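Long-range contacts in glycosyl hydrolase, family 8 (Clostridium perfringens, PDB 3REN), which probably hydrolyses alpha-glucosidic linkages as a novel alpha-amylase built on the (alpha/alpha)6-barrel fold of glycoside hydrolase family 8: residues 113-124 against 135-146; 225-233 against 264-272. One frame throughout, in Å; residues are numbered along the deposited sequence. Where two conformers were deposited one is given.

In the fold
Running from the N terminus, the chain first forms contact 1, where helix 113-130 turns back through a short link into helix 133-150, so that 113-124 and 135-146 make an antiparallel hairpin with only ten residues between them. Contact 2 comes later: 225-233 leads through strand 228-230 into helix 231-243, helix 249-262 follows, and 264-272 returns to pair with the strand, closing a loop of thirty residues, mostly helical. The two contacts are in series, neither nested nor crossed. The centres of contact 1 and contact 2 are about 30 Å apart, on opposite sides of the chain's centre. Contact 1 joins two helices successive in the chain, probably part of the (alpha/alpha)6 barrel; contact 2 closes a helical pair with a two-stranded antiparallel ribbon.

Contact 1: 113-124 against 135-146; sequences TIDELRIIKALL and YKFYAINIANSL
Ile120 and Leu146 interlock as reciprocal knobs into holes, the main evidence for close meshing of helices 113-130 and 133-150, whose short segments run antiparallel at 159° with axes 8.4 Å apart. Ile120 enters among Ala139, Ile142, Ala143 and Leu146; its CG1 lies 3.6 Å from Ala139 O and its CD1 3.9 Å from Leu146 CD1. Leu146 fills the hole of Thr113, Glu116, Leu117 and Ile120, its CD1 meeting Leu117 CD2 at 3.7 Å while CD2 turns to Thr113 and Glu116.

Further along, Leu123 CB rests 3.7 Å from Ala139 CB; consistent with the small side chain of Ala139, the CA atoms of Ile120 and Ala139 come within 4.8 Å. Leu123 straddles two aromatics, CD2 toward Tyr135 CD1 (3.7 Å) and CD1 toward Tyr138 CD2.

No hydrogen bond crosses the interface. Glu116, bent at chi2 (-59°), lays CG 4.0 Å from Leu146 CD2, and its OE1 accepts from Ile98 N outside the pair.

Among its neighbours, the pair is flanked by helix 176-185, touched by Ile120, Leu124 and Ala143, and by helix 78-89, where Phe81 and Phe85 make edge-to-face pairs with Tyr135 and Tyr138. Thr113 bonds to strand 155-160, through its backbone to Asp158 and through OG1 to Val157 O.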
loop_
_atom_site.group_PDB
_atom_site.type_symbol
_atom_site.label_atom_id
_atom_site.label_comp_id
_atom_site.label_asym_id
_atom_site.label_seq_id
_atom_site.Cartn_x
_atom_site.Cartn_y
_atom_site.Cartn_z
ATOM N N THR A 113 -0.505 11.988 -2.141
ATOM C CA THR A 113 0.823 11.903 -1.547
ATOM C C THR A 113 1.316 10.460 -1.341
ATOM O O THR A 113 2.500 10.142 -1.570
ATOM C CB THR A 113 0.826 12.716 -0.254
ATOM O OG1 THR A 113 0.718 14.109 -0.585
ATOM C CG2 THR A 113 2.093 12.517 0.577
ATOM N N ILE A 114 0.406 9.576 -0.924
ATOM C CA ILE A 114 0.809 8.205 -0.645
ATOM C C ILE A 114 1.328 7.521 -1.910
ATOM O O ILE A 114 2.290 6.760 -1.835
ATOM C CB ILE A 114 -0.358 7.397 0.011
ATOM C CG1 ILE A 114 0.141 6.019 0.489
ATOM C CG2 ILE A 114 -1.547 7.297 -0.982
ATOM C CD1 ILE A 114 -0.928 5.080 1.176
ATOM N N ASP A 115 0.707 7.778 -3.068
ATOM C CA ASP A 115 1.192 7.177 -4.302
ATOM C C ASP A 115 2.576 7.729 -4.690
ATOM O O ASP A 115 3.416 6.976 -5.214
ATOM C CB ASP A 115 0.272 7.425 -5.496
ATOM C CG ASP A 115 -1.131 6.936 -5.295
ATOM O OD1 ASP A 115 -1.352 5.931 -4.586
ATOM O OD2 ASP A 115 -2.024 7.562 -5.912
ATOM N N GLU A 116 2.788 9.027 -4.478
ATOM C CA GLU A 116 4.063 9.661 -4.803
ATOM C C GLU A 116 5.143 9.047 -3.935
ATOM O O GLU A 116 6.194 8.676 -4.427
ATOM C CB GLU A 116 4.029 11.185 -4.562
ATOM C CG GLU A 116 2.788 11.880 -5.121
ATOM C CD GLU A 116 2.690 11.659 -6.619
ATOM O OE1 GLU A 116 3.770 11.619 -7.269
ATOM O OE2 GLU A 116 1.566 11.527 -7.143
ATOM N N LEU A 117 4.862 8.918 -2.635
ATOM C CA LEU A 117 5.862 8.412 -1.715
ATOM C C LEU A 117 6.158 6.917 -1.979
ATOM O O LEU A 117 7.284 6.502 -1.788
ATOM C CB LEU A 117 5.451 8.641 -0.250
ATOM C CG LEU A 117 5.512 10.104 0.229
ATOM C CD1 LEU A 117 4.747 10.290 1.548
ATOM C CD2 LEU A 117 6.936 10.538 0.396
ATOM N N ARG A 118 5.148 6.127 -2.380
ATOM C CA ARG A 118 5.363 4.716 -2.698
ATOM C C ARG A 118 6.310 4.550 -3.895
ATOM O O ARG A 118 7.142 3.633 -3.919
ATOM C CB ARG A 118 4.056 4.020 -3.024
ATOM C CG ARG A 118 4.167 2.498 -3.123
ATOM C CD ARG A 118 2.864 1.840 -3.547
ATOM N NE ARG A 118 1.779 1.967 -2.555
ATOM C CZ ARG A 118 0.761 2.827 -2.635
ATOM N NH1 ARG A 118 0.667 3.705 -3.629
ATOM N NH2 ARG A 118 -0.175 2.827 -1.692
ATOM N N ILE A 119 6.146 5.404 -4.895
ATOM C CA ILE A 119 6.998 5.436 -6.083
ATOM C C ILE A 119 8.420 5.924 -5.792
ATOM O O ILE A 119 9.399 5.352 -6.293
ATOM C CB ILE A 119 6.290 6.226 -7.213
ATOM C CG1 ILE A 119 5.139 5.343 -7.731
ATOM C CG2 ILE A 119 7.301 6.547 -8.399
ATOM C CD1 ILE A 119 4.115 5.996 -8.623
ATOM N N ILE A 120 8.547 6.953 -4.959
ATOM C CA ILE A 120 9.846 7.403 -4.521
ATOM C C ILE A 120 10.561 6.256 -3.812
ATOM O O ILE A 120 11.729 6.033 -4.065
ATOM C CB ILE A 120 9.740 8.637 -3.608
ATOM C CG1 ILE A 120 9.449 9.881 -4.440
ATOM C CG2 ILE A 120 11.051 8.846 -2.823
ATOM C CD1 ILE A 120 8.501 10.896 -3.711
ATOM N N LYS A 121 9.855 5.529 -2.936
ATOM C CA LYS A 121 10.455 4.426 -2.195
ATOM C C LYS A 121 10.955 3.344 -3.151
ATOM O O LYS A 121 12.095 2.911 -3.029
ATOM C CB LYS A 121 9.447 3.806 -1.213
ATOM C CG LYS A 121 10.049 2.692 -0.319
ATOM C CD LYS A 121 8.917 2.019 0.502
ATOM C CE LYS A 121 9.498 1.248 1.692
ATOM N NZ LYS A 121 8.502 0.337 2.423
ATOM N N ALA A 122 10.137 2.930 -4.120
ATOM C CA ALA A 122 10.557 1.927 -5.117
ATOM C C ALA A 122 11.785 2.386 -5.908
ATOM O O ALA A 122 12.699 1.600 -6.174
ATOM C CB ALA A 122 9.422 1.623 -6.077
ATOM N N LEU A 123 11.805 3.658 -6.268
ATOM C CA LEU A 123 12.947 4.254 -6.993
ATOM C C LEU A 123 14.233 4.305 -6.162
ATOM O O LEU A 123 15.318 3.957 -6.659
ATOM C CB LEU A 123 12.579 5.630 -7.543
ATOM C CG LEU A 123 11.624 5.618 -8.742
ATOM C CD1 LEU A 123 11.090 7.022 -8.970
ATOM C CD2 LEU A 123 12.332 5.093 -10.006
ATOM N N LEU A 124 14.135 4.728 -4.902
ATOM C CA LEU A 124 15.308 4.755 -4.026
ATOM C C LEU A 124 15.805 3.340 -3.723
ATOM O O LEU A 124 17.007 3.088 -3.747
ATOM C CB LEU A 124 15.047 5.559 -2.757
ATOM C CG LEU A 124 14.747 7.044 -3.014
ATOM C CD1 LEU A 124 14.401 7.810 -1.703
ATOM C CD2 LEU A 124 15.922 7.706 -3.758
ATOM N N TYR A 135 17.201 6.302 -11.406
ATOM C CA TYR A 135 16.111 6.087 -10.461
ATOM C C TYR A 135 16.102 7.110 -9.314
ATOM O O TYR A 135 15.045 7.659 -8.969
ATOM C CB TYR A 135 16.214 4.682 -9.866
ATOM C CG TYR A 135 16.137 3.543 -10.872
ATOM C CD1 TYR A 135 15.155 3.524 -11.848
ATOM C CD2 TYR A 135 17.039 2.461 -10.815
ATOM C CE1 TYR A 135 15.071 2.490 -12.757
ATOM C CE2 TYR A 135 16.955 1.390 -11.735
ATOM C CZ TYR A 135 15.975 1.418 -12.699
ATOM O OH TYR A 135 15.852 0.390 -13.633
ATOM N N LYS A 136 17.278 7.358 -8.732
ATOM C CA LYS A 136 17.428 8.255 -7.585
ATOM C C LYS A 136 17.115 9.711 -7.990
ATOM O O LYS A 136 16.400 10.411 -7.278
ATOM C CB LYS A 136 18.857 8.144 -7.008
ATOM C CG LYS A 136 19.161 8.968 -5.775
ATOM C CD LYS A 136 20.642 8.840 -5.399
ATOM C CE LYS A 136 21.053 9.910 -4.410
ATOM N NZ LYS A 136 22.503 9.803 -4.038
ATOM N N PHE A 137 17.644 10.148 -9.129
ATOM C CA PHE A 137 17.421 11.508 -9.603
ATOM C C PHE A 137 15.960 11.734 -9.919
ATOM O O PHE A 137 15.415 12.798 -9.637
ATOM C CB PHE A 137 18.248 11.802 -10.881
ATOM C CG PHE A 137 19.685 12.128 -10.610
ATOM C CD1 PHE A 137 20.288 11.728 -9.428
ATOM C CD2 PHE A 137 20.446 12.835 -11.546
ATOM C CE1 PHE A 137 21.631 12.047 -9.166
ATOM C CE2 PHE A 137 21.794 13.122 -11.297
ATOM C CZ PHE A 137 22.370 12.732 -10.099
ATOM N N TYR A 138 15.337 10.730 -10.517
ATOM C CA TYR A 138 13.929 10.829 -10.842
ATOM C C TYR A 138 13.109 10.895 -9.532
ATOM O O TYR A 138 12.219 11.733 -9.417
ATOM C CB TYR A 138 13.511 9.674 -11.746
ATOM C CG TYR A 138 12.258 9.993 -12.547
ATOM C CD1 TYR A 138 12.351 10.406 -13.887
ATOM C CD2 TYR A 138 10.974 9.852 -11.978
ATOM C CE1 TYR A 138 11.225 10.678 -14.636
ATOM C CE2 TYR A 138 9.824 10.135 -12.740
ATOM C CZ TYR A 138 9.967 10.550 -14.049
ATOM O OH TYR A 138 8.855 10.864 -14.801
ATOM N N ALA A 139 13.435 10.056 -8.552
ATOM C CA ALA A 139 12.800 10.134 -7.209
ATOM C C ALA A 139 12.909 11.508 -6.536
ATOM O O ALA A 139 11.947 11.998 -5.923
ATOM C CB ALA A 139 13.373 9.069 -6.288
ATOM N N ILE A 140 14.076 12.121 -6.656
ATOM C CA ILE A 140 14.334 13.473 -6.178
ATOM C C ILE A 140 13.450 14.526 -6.820
ATOM O O ILE A 140 12.930 15.405 -6.139
ATOM C CB ILE A 140 15.858 13.806 -6.335
ATOM C CG1 ILE A 140 16.643 13.034 -5.279
ATOM C CG2 ILE A 140 16.141 15.348 -6.266
ATOM C CD1 ILE A 140 18.136 12.783 -5.622
ATOM N N ASN A 141 13.299 14.469 -8.138
ATOM C CA ASN A 141 12.379 15.351 -8.842
ATOM C C ASN A 141 10.987 15.261 -8.182
ATOM O O ASN A 141 10.367 16.294 -7.899
ATOM C CB ASN A 141 12.163 14.922 -10.298
ATOM C CG ASN A 141 13.346 15.167 -11.223
ATOM O OD1 ASN A 141 14.206 16.005 -10.978
ATOM N ND2 ASN A 141 13.332 14.446 -12.379
ATOM N N ILE A 142 10.479 14.045 -7.989
ATOM C CA ILE A 142 9.142 13.828 -7.379
ATOM C C ILE A 142 9.077 14.379 -5.966
ATOM O O ILE A 142 8.099 15.057 -5.591
ATOM C CB ILE A 142 8.737 12.319 -7.277
ATOM C CG1 ILE A 142 9.051 11.563 -8.561
ATOM C CG2 ILE A 142 7.240 12.176 -6.919
ATOM C CD1 ILE A 142 8.430 12.163 -9.749
ATOM N N ALA A 143 10.107 14.065 -5.185
ATOM C CA ALA A 143 10.180 14.480 -3.788
ATOM C C ALA A 143 10.168 15.997 -3.688
ATOM O O ALA A 143 9.446 16.539 -2.850
ATOM C CB ALA A 143 11.417 13.938 -3.138
ATOM N N ASN A 144 10.957 16.673 -4.547
ATOM C CA ASN A 144 11.013 18.146 -4.553
ATOM C C ASN A 144 9.654 18.755 -4.904
ATOM O O ASN A 144 9.249 19.789 -4.333
ATOM C CB ASN A 144 12.128 18.676 -5.492
ATOM C CG ASN A 144 13.548 18.497 -4.903
ATOM O OD1 ASN A 144 13.731 18.423 -3.706
ATOM N ND2 ASN A 144 14.554 18.463 -5.768
ATOM N N SER A 145 8.949 18.117 -5.833
ATOM C CA SER A 145 7.577 18.507 -6.173
ATOM C C SER A 145 6.585 18.306 -5.028
ATOM O O SER A 145 5.646 19.087 -4.875
ATOM C CB SER A 145 7.097 17.733 -7.395
ATOM O OG SER A 145 7.907 18.050 -8.497
ATOM N N LEU A 146 6.771 17.252 -4.239
ATOM C CA LEU A 146 5.948 17.058 -3.029
ATOM C C LEU A 146 6.191 18.195 -2.059
ATOM O O LEU A 146 5.234 18.731 -1.495
ATOM C CB LEU A 146 6.265 15.756 -2.307
ATOM C CG LEU A 146 5.510 14.488 -2.647
ATOM C CD1 LEU A 146 6.110 13.349 -1.822
ATOM C CD2 LEU A 146 3.999 14.652 -2.441
#

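Contact 2: 225-233 against 264-272; sequences EEENVDFLL and FLVATYNGK
A two-stranded antiparallel ribbon, 228-230 with 268-270, leads directly into the N terminus of helix 231-243. Val229 and Tyr269 form its hydrogen-bonded pair: Val229 N donates to Tyr269 O at 2.7 Å, and Tyr269 N returns a longer bond to Val229 O (3.2 Å). The ladder extends at both ends, with Gly271 N bonded to Glu227 O and Phe231 N to Ala267 O. Asn228 with Asn270 and Asp230 with Thr268 are the non-hydrogen-bonded pairs.

On the face carrying Val229 and Tyr269, the phenol presents its edge to Phe231 in a T-shaped stack, ring planes at 78° and centroids 5.3 Å apart. Tyr269 CE2 stands 3.7 Å above the phenyl plane, displaced toward its rim. With CG anti to the backbone N (chi1 -171°), the Phe231 ring also reaches Leu265, its CE1 lying 3.9 Å from Leu265 CB. Tyr269 OH accepts from Val266 N at 3.0 Å, which fixes the far end of the phenol, and Trp254 of helix 249-262 makes another edge-to-face pair with this ring.

On the other face, Asn270 OD1 accepts from Lys272 N, forming an Asx turn. Asp230 is the N-cap, its OD1 accepting a weak bond from Leu233 N; a water joins OD1, Leu232 N and Ala267 O.

Ala267 O thus accepts two hydrogen bonds, from Phe231 N and from the water. This chemistry suggests that the ribbon and the helix start are tied together: the returning chain satisfies amides there, directly at Phe231 and through water at Leu232.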
loop_
_atom_site.group_PDB
_atom_site.type_symbol
_atom_site.label_atom_id
_atom_site.label_comp_id
_atom_site.label_asym_id
_atom_site.label_seq_id
_atom_site.Cartn_x
_atom_site.Cartn_y
_atom_site.Cartn_z
ATOM N N GLU A 225 -12.701 12.061 14.985
ATOM C CA GLU A 225 -13.310 11.513 16.194
ATOM C C GLU A 225 -14.156 10.248 15.936
ATOM O O GLU A 225 -15.133 9.983 16.648
ATOM C CB GLU A 225 -14.153 12.627 16.856
ATOM C CG GLU A 225 -13.264 13.839 17.207
ATOM C CD GLU A 225 -14.029 15.058 17.746
ATOM O OE1 GLU A 225 -15.278 15.070 17.780
ATOM O OE2 GLU A 225 -13.345 16.014 18.149
ATOM N N GLU A 226 -13.816 9.475 14.906
ATOM C CA GLU A 226 -14.596 8.271 14.592
ATOM C C GLU A 226 -14.585 7.308 15.772
ATOM O O GLU A 226 -13.567 7.188 16.450
ATOM C CB GLU A 226 -13.994 7.546 13.389
ATOM C CG GLU A 226 -13.668 8.451 12.225
ATOM C CD GLU A 226 -14.772 8.518 11.214
ATOM O OE1 GLU A 226 -15.949 8.647 11.615
ATOM O OE2 GLU A 226 -14.459 8.446 10.000
ATOM N N GLU A 227 -15.695 6.615 16.017
ATOM C CA GLU A 227 -15.729 5.669 17.143
ATOM C C GLU A 227 -15.006 4.385 16.776
ATOM O O GLU A 227 -14.373 3.765 17.627
ATOM C CB GLU A 227 -17.166 5.380 17.573
ATOM C CG GLU A 227 -17.887 6.642 18.087
ATOM C CD GLU A 227 -19.065 6.335 19.005
ATOM O OE1 GLU A 227 -19.993 5.578 18.585
ATOM O OE2 GLU A 227 -19.069 6.874 20.139
ATOM N N ASN A 228 -15.101 4.021 15.499
ATOM C CA ASN A 228 -14.501 2.799 14.952
ATOM C C ASN A 228 -13.142 3.050 14.341
ATOM O O ASN A 228 -12.954 4.077 13.698
ATOM C CB ASN A 228 -15.380 2.240 13.846
ATOM C CG ASN A 228 -16.673 1.644 14.378
ATOM O OD1 ASN A 228 -16.810 1.392 15.561
ATOM N ND2 ASN A 228 -17.628 1.447 13.497
ATOM N N VAL A 229 -12.223 2.104 14.537
ATOM C CA VAL A 229 -10.892 2.160 13.934
ATOM C C VAL A 229 -10.937 1.475 12.554
ATOM O O VAL A 229 -11.408 0.342 12.460
ATOM C CB VAL A 229 -9.878 1.417 14.822
ATOM C CG1 VAL A 229 -8.436 1.415 14.186
ATOM C CG2 VAL A 229 -9.874 1.987 16.259
ATOM N N ASP A 230 -10.460 2.165 11.497
ATOM C CA ASP A 230 -10.244 1.548 10.166
ATOM C C ASP A 230 -9.005 0.683 10.230
ATOM O O ASP A 230 -7.861 1.188 10.154
ATOM C CB ASP A 230 -10.034 2.612 9.064
ATOM C CG ASP A 230 -10.067 2.016 7.658
ATOM O OD1 ASP A 230 -9.470 0.912 7.423
ATOM O OD2 ASP A 230 -10.687 2.653 6.787
ATOM N N PHE A 231 -9.211 -0.621 10.355
ATOM C CA PHE A 231 -8.062 -1.496 10.672
ATOM C C PHE A 231 -6.982 -1.542 9.599
ATOM O O PHE A 231 -5.787 -1.571 9.930
ATOM C CB PHE A 231 -8.534 -2.902 11.043
ATOM C CG PHE A 231 -7.462 -3.761 11.570
ATOM C CD1 PHE A 231 -7.128 -4.944 10.914
ATOM C CD2 PHE A 231 -6.793 -3.421 12.751
ATOM C CE1 PHE A 231 -6.108 -5.772 11.406
ATOM C CE2 PHE A 231 -5.765 -4.245 13.243
ATOM C CZ PHE A 231 -5.424 -5.424 12.557
ATOM N N LEU A 232 -7.389 -1.612 8.325
ATOM C CA LEU A 232 -6.419 -1.664 7.235
ATOM C C LEU A 232 -5.476 -0.494 7.313
ATOM O O LEU A 232 -4.232 -0.652 7.216
ATOM C CB LEU A 232 -7.088 -1.685 5.862
ATOM C CG LEU A 232 -6.055 -1.613 4.727
ATOM C CD1 LEU A 232 -5.199 -2.905 4.665
ATOM C CD2 LEU A 232 -6.775 -1.406 3.425
ATOM N N LEU A 233 -6.027 0.691 7.487
ATOM C CA LEU A 233 -5.211 1.863 7.560
ATOM C C LEU A 233 -4.250 1.811 8.720
ATOM O O LEU A 233 -3.172 2.190 8.568
ATOM C CB LEU A 233 -6.022 3.130 7.576
ATOM C CG LEU A 233 -6.501 3.720 6.266
ATOM C CD1 LEU A 233 -6.733 2.773 5.150
ATOM C CD2 LEU A 233 -7.654 4.661 6.463
ATOM N N PHE A 264 -9.583 -14.473 13.150
ATOM C CA PHE A 264 -9.576 -13.714 11.877
ATOM C C PHE A 264 -9.347 -12.261 12.255
ATOM O O PHE A 264 -9.383 -11.939 13.446
ATOM C CB PHE A 264 -10.928 -13.815 11.185
ATOM C CG PHE A 264 -12.104 -13.560 12.118
ATOM C CD1 PHE A 264 -12.422 -12.262 12.535
ATOM C CD2 PHE A 264 -12.900 -14.623 12.559
ATOM C CE1 PHE A 264 -13.507 -12.009 13.406
ATOM C CE2 PHE A 264 -14.000 -14.398 13.426
ATOM C CZ PHE A 264 -14.298 -13.098 13.866
ATOM N N LEU A 265 -9.135 -11.405 11.250
ATOM C CA LEU A 265 -9.139 -9.950 11.420
ATOM C C LEU A 265 -10.130 -9.321 10.440
ATOM O O LEU A 265 -10.281 -9.778 9.286
ATOM C CB LEU A 265 -7.730 -9.362 11.246
ATOM C CG LEU A 265 -6.671 -9.858 12.241
ATOM C CD1 LEU A 265 -5.230 -9.669 11.689
ATOM C CD2 LEU A 265 -6.799 -9.171 13.644
ATOM N N VAL A 266 -10.844 -8.307 10.917
ATOM C CA VAL A 266 -11.871 -7.671 10.107
ATOM C C VAL A 266 -11.584 -6.165 9.874
ATOM O O VAL A 266 -10.583 -5.639 10.362
ATOM C CB VAL A 266 -13.284 -7.844 10.733
ATOM C CG1 VAL A 266 -13.783 -9.289 10.556
ATOM C CG2 VAL A 266 -13.284 -7.465 12.199
ATOM N N ALA A 267 -12.473 -5.496 9.134
ATOM C CA ALA A 267 -12.224 -4.122 8.627
ATOM C C ALA A 267 -12.217 -3.028 9.675
ATOM O O ALA A 267 -11.533 -2.011 9.515
ATOM C CB ALA A 267 -13.236 -3.767 7.504
ATOM N N THR A 268 -13.024 -3.192 10.721
ATOM C CA THR A 268 -13.168 -2.172 11.763
ATOM C C THR A 268 -13.338 -2.758 13.189
ATOM O O THR A 268 -13.929 -3.854 13.376
ATOM C CB THR A 268 -14.383 -1.162 11.497
ATOM O OG1 THR A 268 -15.646 -1.829 11.588
ATOM C CG2 THR A 268 -14.293 -0.433 10.127
ATOM N N TYR A 269 -12.845 -2.010 14.179
ATOM C CA TYR A 269 -12.989 -2.365 15.587
ATOM C C TYR A 269 -13.432 -1.125 16.369
ATOM O O TYR A 269 -13.147 0.007 15.967
ATOM C CB TYR A 269 -11.648 -2.842 16.139
ATOM C CG TYR A 269 -11.224 -4.149 15.499
ATOM C CD1 TYR A 269 -11.677 -5.354 16.007
ATOM C CD2 TYR A 269 -10.423 -4.162 14.367
ATOM C CE1 TYR A 269 -11.321 -6.549 15.445
ATOM C CE2 TYR A 269 -10.051 -5.340 13.787
ATOM C CZ TYR A 269 -10.522 -6.545 14.325
ATOM O OH TYR A 269 -10.186 -7.754 13.774
ATOM N N ASN A 270 -14.128 -1.329 17.480
ATOM C CA ASN A 270 -14.543 -0.199 18.303
ATOM C C ASN A 270 -13.330 0.352 19.049
ATOM O O ASN A 270 -12.567 -0.421 19.619
ATOM C CB ASN A 270 -15.639 -0.648 19.290
ATOM C CG ASN A 270 -16.023 0.471 20.243
ATOM O OD1 ASN A 270 -15.379 0.662 21.272
ATOM N ND2 ASN A 270 -16.986 1.274 19.842
ATOM N N GLY A 271 -13.134 1.669 19.030
ATOM C CA GLY A 271 -11.930 2.314 19.606
ATOM C C GLY A 271 -11.811 2.240 21.133
ATOM O O GLY A 271 -10.732 2.373 21.676
ATOM N N LYS A 272 -12.919 1.974 21.795
ATOM C CA LYS A 272 -13.009 1.927 23.269
ATOM C C LYS A 272 -12.740 0.534 23.833
ATOM O O LYS A 272 -11.911 0.352 24.698
ATOM C CB LYS A 272 -14.398 2.426 23.685
ATOM C CG LYS A 272 -14.630 2.512 25.163
ATOM C CD LYS A 272 -15.606 3.648 25.504
ATOM C CE LYS A 272 -16.145 3.493 26.935
ATOM N NZ LYS A 272 -15.135 2.807 27.816
HETATM O O HOH W 1 -18.351 1.186 17.415
HETATM O O HOH W 2 -10.195 -1.559 7.287
#